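Long-range contacts in MgGH51 (Meripilus giganteus, PDB 6ZPV), which probably hydrolyses terminal alpha-L-arabinofuranosyl residues from arabinose-containing polysaccharides as a family GH51 alpha-L-arabinofuranosidase: residues 353-359 and 380-384; 401-405 and 437-441. All blocks are in the same frame, centred on the assembly; numbering follows the deposited sequence.

How the interactions relate
Running from the N terminus, the chain leaves strand 345-348 of the eight-stranded parallel barrel and enters residues 353-359, turns into helix 359-373 and comes back along strand 378-381. Interaction 1 closes this excursion where residues 380-384 meet the loop leading into the helix. Strand 396-403, the next in the barrel, then carries the chain to interaction 2, whose loop takes in helix 405-410 and strand 424-432 before residues 437-441 return to 401-405. The two closures are in series, neither nesting nor crossing, with centres about 22 Å apart and nearest atoms about 8 Å apart. Neighbouring strands 378-381 and 396-403 connect them within one sheet.

Interaction 1. Residues 353-359 and 380-384; sequences FFAAGSY and IATTN
This is a largely buried contact between two loops at neighbouring strand ends of the barrel: the one leading from strand 345-348 into helix 359-373 packs mainly on the residues just after strand 378-381. Phe353 and Phe354 lie in a short 3-10 segment; the backbone then turns through Ala355 to Ser358, and Tyr359 N bonds back to Ala355 O at 3.1 Å as the helix begins. Opposite, Ile380 and Ala381 are extended, Thr382 (phi/psi -121/-4) bends the chain, and Thr383 and Asn384 run on with psi near 170° and 144°. The backbones come closest at Phe353 and Thr383, CA to CA 4.0 Å, with Phe353 N 3.7 Å from Thr383 CA. Two β-strands joined through a helix, with the strands parallel neighbours, make this a beta-alpha-beta unit of the (β/α)8 barrel expected for GH51 enzymes. Tyr359, chi1 t, reaches across: Thr382 N donates to its OH at 3.1 Å (139° at the hydrogen), and the same hydroxyl is hydrogen-bonded to Val348 O, so one hydroxyl ties the end of strand 345-348 to the chain just past strand 378-381. Thr382 OG1 bonds to Asp352. Around this polar centre Tyr359 CD2 lies 3.4 Å from Thr383 CG2, and its CE2 is 4.3 Å from Ala381 CB. Ala356 CB adds a looser touch to Thr383 CG2 at 4.1 Å. At the more open end, Phe353 takes the p rotamer, bringing its ring edge to Thr382 O, 3.4 Å from CD2, while Asn384 (chi1 m) swings its amide inward until OD1 is 3.6 Å from Phe353 CB.

Interaction 2. Residues 401-405 and 437-441; sequences VYQTP and ANDLF
Leu440 is the centre of this surface contact, lying against the end of strand 396-403 from an irregular loop. CA atoms pair Gln403 with Leu440 at 6.8 Å and Thr404 with Ala437 at 6.3 Å. In the mt rotamer, Leu440 sets CD1 3.6 Å from Tyr402 O and CD2 3.8 Å from Gln403 C and 3.7 Å from Thr404 CG2. Thr404 (chi1 p) also brings CG2 to 3.9 Å from Ala437 CA, while its OG1 N-caps helix 405-410 at Trp407 N. Gln403 starts away from the loop but curls back, chi1 near -106° and chi2 m: OE1 accepts from Thr404 N at 2.9 Å, and NE2 donates to a water at 3.1 Å that in turn donates to Ala437 O at 2.8 Å, a bridge between the segments. Phe441, chi1 m, lays CE1 3.9 Å from Tyr402 CB. Tyr402 (chi1 m) starts toward the loop, but its ring leads away, its OH bonded to Glu429 and to a glycerol, its ring edge-to-face with Trp491. Such loops beyond the C-terminal ends of the strands border the active-site mouth in (β/α)8 glycosidases of clan GH-A.

Interaction 1. Residues 353-359 and 380-384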
# COMPACT_ATOMS: atom_id res chain seq x y z
N PHE A 353 1.85 21.99 1.13
CA PHE A 353 2.56 23.02 0.37
C PHE A 353 1.74 23.53 -0.79
O PHE A 353 1.99 24.64 -1.29
CB PHE A 353 3.95 22.54 -0.06
CG PHE A 353 3.99 21.28 -0.86
CD1 PHE A 353 3.71 21.29 -2.22
CD2 PHE A 353 4.30 20.07 -0.26
CE1 PHE A 353 3.76 20.14 -2.99
CE2 PHE A 353 4.38 18.90 -1.02
CZ PHE A 353 4.09 18.93 -2.38
N PHE A 354 0.77 22.75 -1.30
CA PHE A 354 -0.12 23.25 -2.37
C PHE A 354 -1.22 24.19 -1.87
O PHE A 354 -1.88 24.84 -2.67
CB PHE A 354 -0.78 22.08 -3.09
CG PHE A 354 0.11 21.35 -4.07
CD1 PHE A 354 0.82 22.02 -5.05
CD2 PHE A 354 0.18 19.96 -4.05
CE1 PHE A 354 1.58 21.32 -5.97
CE2 PHE A 354 0.94 19.29 -5.00
CZ PHE A 354 1.66 19.95 -5.94
N ALA A 355 -1.40 24.25 -0.53
CA ALA A 355 -2.45 25.07 0.13
C ALA A 355 -1.84 25.79 1.32
O ALA A 355 -2.37 25.76 2.43
CB ALA A 355 -3.61 24.16 0.51
N ALA A 356 -0.68 26.41 1.07
CA ALA A 356 0.08 27.02 2.17
C ALA A 356 -0.50 28.31 2.69
O ALA A 356 -0.09 28.77 3.77
CB ALA A 356 1.51 27.15 1.75
N GLY A 357 -1.42 28.93 1.94
CA GLY A 357 -2.12 30.12 2.46
C GLY A 357 -3.00 29.83 3.62
O GLY A 357 -3.08 30.68 4.53
N SER A 358 -3.61 28.67 3.68
CA SER A 358 -4.48 28.27 4.81
C SER A 358 -3.81 27.32 5.79
O SER A 358 -4.32 27.17 6.90
CB SER A 358 -5.75 27.66 4.27
OG SER A 358 -5.43 26.44 3.61
N TYR A 359 -2.75 26.63 5.38
CA TYR A 359 -2.19 25.63 6.30
C TYR A 359 -1.80 26.24 7.64
O TYR A 359 -1.95 25.56 8.66
CB TYR A 359 -1.02 24.85 5.71
CG TYR A 359 -0.65 23.59 6.47
CD1 TYR A 359 -1.52 22.51 6.54
CD2 TYR A 359 0.61 23.40 7.03
CE1 TYR A 359 -1.18 21.30 7.10
CE2 TYR A 359 0.98 22.18 7.57
CZ TYR A 359 0.11 21.11 7.56
OH TYR A 359 0.55 19.89 8.02
N ILE A 380 3.32 15.60 12.37
CA ILE A 380 4.19 15.87 11.21
C ILE A 380 3.50 16.87 10.28
O ILE A 380 2.36 16.62 9.83
CB ILE A 380 4.50 14.56 10.46
CG1 ILE A 380 5.07 13.47 11.36
CG2 ILE A 380 5.38 14.85 9.29
CD1 ILE A 380 5.00 12.10 10.80
N ALA A 381 4.19 17.96 9.95
CA ALA A 381 3.72 19.00 9.05
C ALA A 381 4.04 18.62 7.59
O ALA A 381 5.07 17.97 7.32
CB ALA A 381 4.33 20.32 9.44
N THR A 382 3.22 19.14 6.67
CA THR A 382 3.33 18.74 5.28
C THR A 382 3.63 19.87 4.32
O THR A 382 3.79 19.63 3.10
CB THR A 382 2.02 18.05 4.83
OG1 THR A 382 1.06 19.09 4.74
CG2 THR A 382 1.60 16.92 5.74
N THR A 383 3.67 21.12 4.79
CA THR A 383 4.16 22.22 3.99
C THR A 383 5.69 22.05 3.76
O THR A 383 6.34 21.24 4.44
CB THR A 383 3.83 23.56 4.65
OG1 THR A 383 3.93 23.44 6.08
CG2 THR A 383 2.44 24.03 4.26
N ASN A 384 6.22 22.87 2.86
CA ASN A 384 7.69 22.90 2.69
C ASN A 384 8.30 23.37 4.01
O ASN A 384 7.73 24.26 4.73
CB ASN A 384 8.07 23.88 1.57
CG ASN A 384 7.56 23.43 0.23
OD1 ASN A 384 7.49 22.24 -0.06
ND2 ASN A 384 7.25 24.41 -0.62

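Interaction 2. Residues 401-405 and 437-441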
# COMPACT_ATOMS: atom_id res chain seq x y z
N VAL A 401 10.02 13.83 -2.86
CA VAL A 401 10.75 14.19 -4.11
C VAL A 401 10.62 13.07 -5.14
O VAL A 401 10.95 11.90 -4.86
CB VAL A 401 12.21 14.58 -3.84
CG1 VAL A 401 13.05 13.45 -3.24
CG2 VAL A 401 12.83 15.11 -5.12
N TYR A 402 10.24 13.45 -6.34
CA TYR A 402 10.27 12.62 -7.55
C TYR A 402 11.22 13.26 -8.53
O TYR A 402 11.09 14.45 -8.85
CB TYR A 402 8.86 12.49 -8.12
CG TYR A 402 7.91 11.80 -7.17
CD1 TYR A 402 7.96 10.44 -6.98
CD2 TYR A 402 7.00 12.53 -6.45
CE1 TYR A 402 7.11 9.82 -6.08
CE2 TYR A 402 6.17 11.91 -5.55
CZ TYR A 402 6.21 10.55 -5.34
OH TYR A 402 5.35 9.88 -4.49
N GLN A 403 12.21 12.49 -9.00
CA GLN A 403 13.34 13.10 -9.75
C GLN A 403 13.97 12.06 -10.66
O GLN A 403 13.50 10.91 -10.77
CB GLN A 403 14.30 13.79 -8.78
CG GLN A 403 14.25 15.30 -8.78
CD GLN A 403 14.64 15.96 -10.09
OE1 GLN A 403 15.18 15.29 -10.98
NE2 GLN A 403 14.36 17.26 -10.24
N THR A 404 15.06 12.42 -11.33
CA THR A 404 15.79 11.50 -12.18
C THR A 404 16.74 10.65 -11.34
O THR A 404 17.16 11.04 -10.24
CB THR A 404 16.63 12.27 -13.19
OG1 THR A 404 17.68 12.95 -12.53
CG2 THR A 404 15.85 13.21 -14.10
N PRO A 405 17.15 9.48 -11.88
CA PRO A 405 18.18 8.71 -11.16
C PRO A 405 19.43 9.52 -10.81
O PRO A 405 20.01 9.38 -9.73
CB PRO A 405 18.47 7.53 -12.14
CG PRO A 405 17.18 7.38 -12.90
CD PRO A 405 16.66 8.80 -13.10
N ALA A 437 14.57 15.30 -17.14
CA ALA A 437 14.54 16.28 -16.08
C ALA A 437 13.47 17.34 -16.32
O ALA A 437 12.96 17.93 -15.35
CB ALA A 437 15.87 16.95 -15.91
N ASN A 438 13.16 17.68 -17.55
CA ASN A 438 12.22 18.76 -17.88
C ASN A 438 10.79 18.28 -18.09
O ASN A 438 9.90 19.14 -18.29
CB ASN A 438 12.72 19.61 -19.04
CG ASN A 438 13.90 20.44 -18.66
OD1 ASN A 438 13.91 21.15 -17.67
ND2 ASN A 438 14.88 20.43 -19.53
N ASP A 439 10.53 16.98 -18.01
CA ASP A 439 9.15 16.41 -18.18
C ASP A 439 9.03 15.15 -17.34
O ASP A 439 8.72 14.08 -17.87
CB ASP A 439 8.86 16.16 -19.66
CG ASP A 439 7.42 15.80 -19.99
OD1 ASP A 439 6.53 16.15 -19.16
OD2 ASP A 439 7.19 15.23 -21.07
N LEU A 440 9.33 15.26 -16.08
CA LEU A 440 9.44 14.09 -15.19
C LEU A 440 8.15 13.29 -15.11
O LEU A 440 8.22 12.05 -14.98
CB LEU A 440 9.77 14.56 -13.77
CG LEU A 440 11.22 14.99 -13.51
CD1 LEU A 440 11.29 15.79 -12.21
CD2 LEU A 440 12.22 13.87 -13.49
N PHE A 441 7.01 13.99 -15.25
CA PHE A 441 5.69 13.36 -15.13
C PHE A 441 5.11 13.01 -16.47
O PHE A 441 3.89 12.83 -16.56
CB PHE A 441 4.81 14.19 -14.20
CG PHE A 441 5.50 14.59 -12.91
CD1 PHE A 441 5.64 13.70 -11.89
CD2 PHE A 441 6.12 15.83 -12.73
CE1 PHE A 441 6.34 14.01 -10.73
CE2 PHE A 441 6.82 16.13 -11.60
CZ PHE A 441 6.96 15.21 -10.60
O HOH W 1 14.01 18.73 -12.90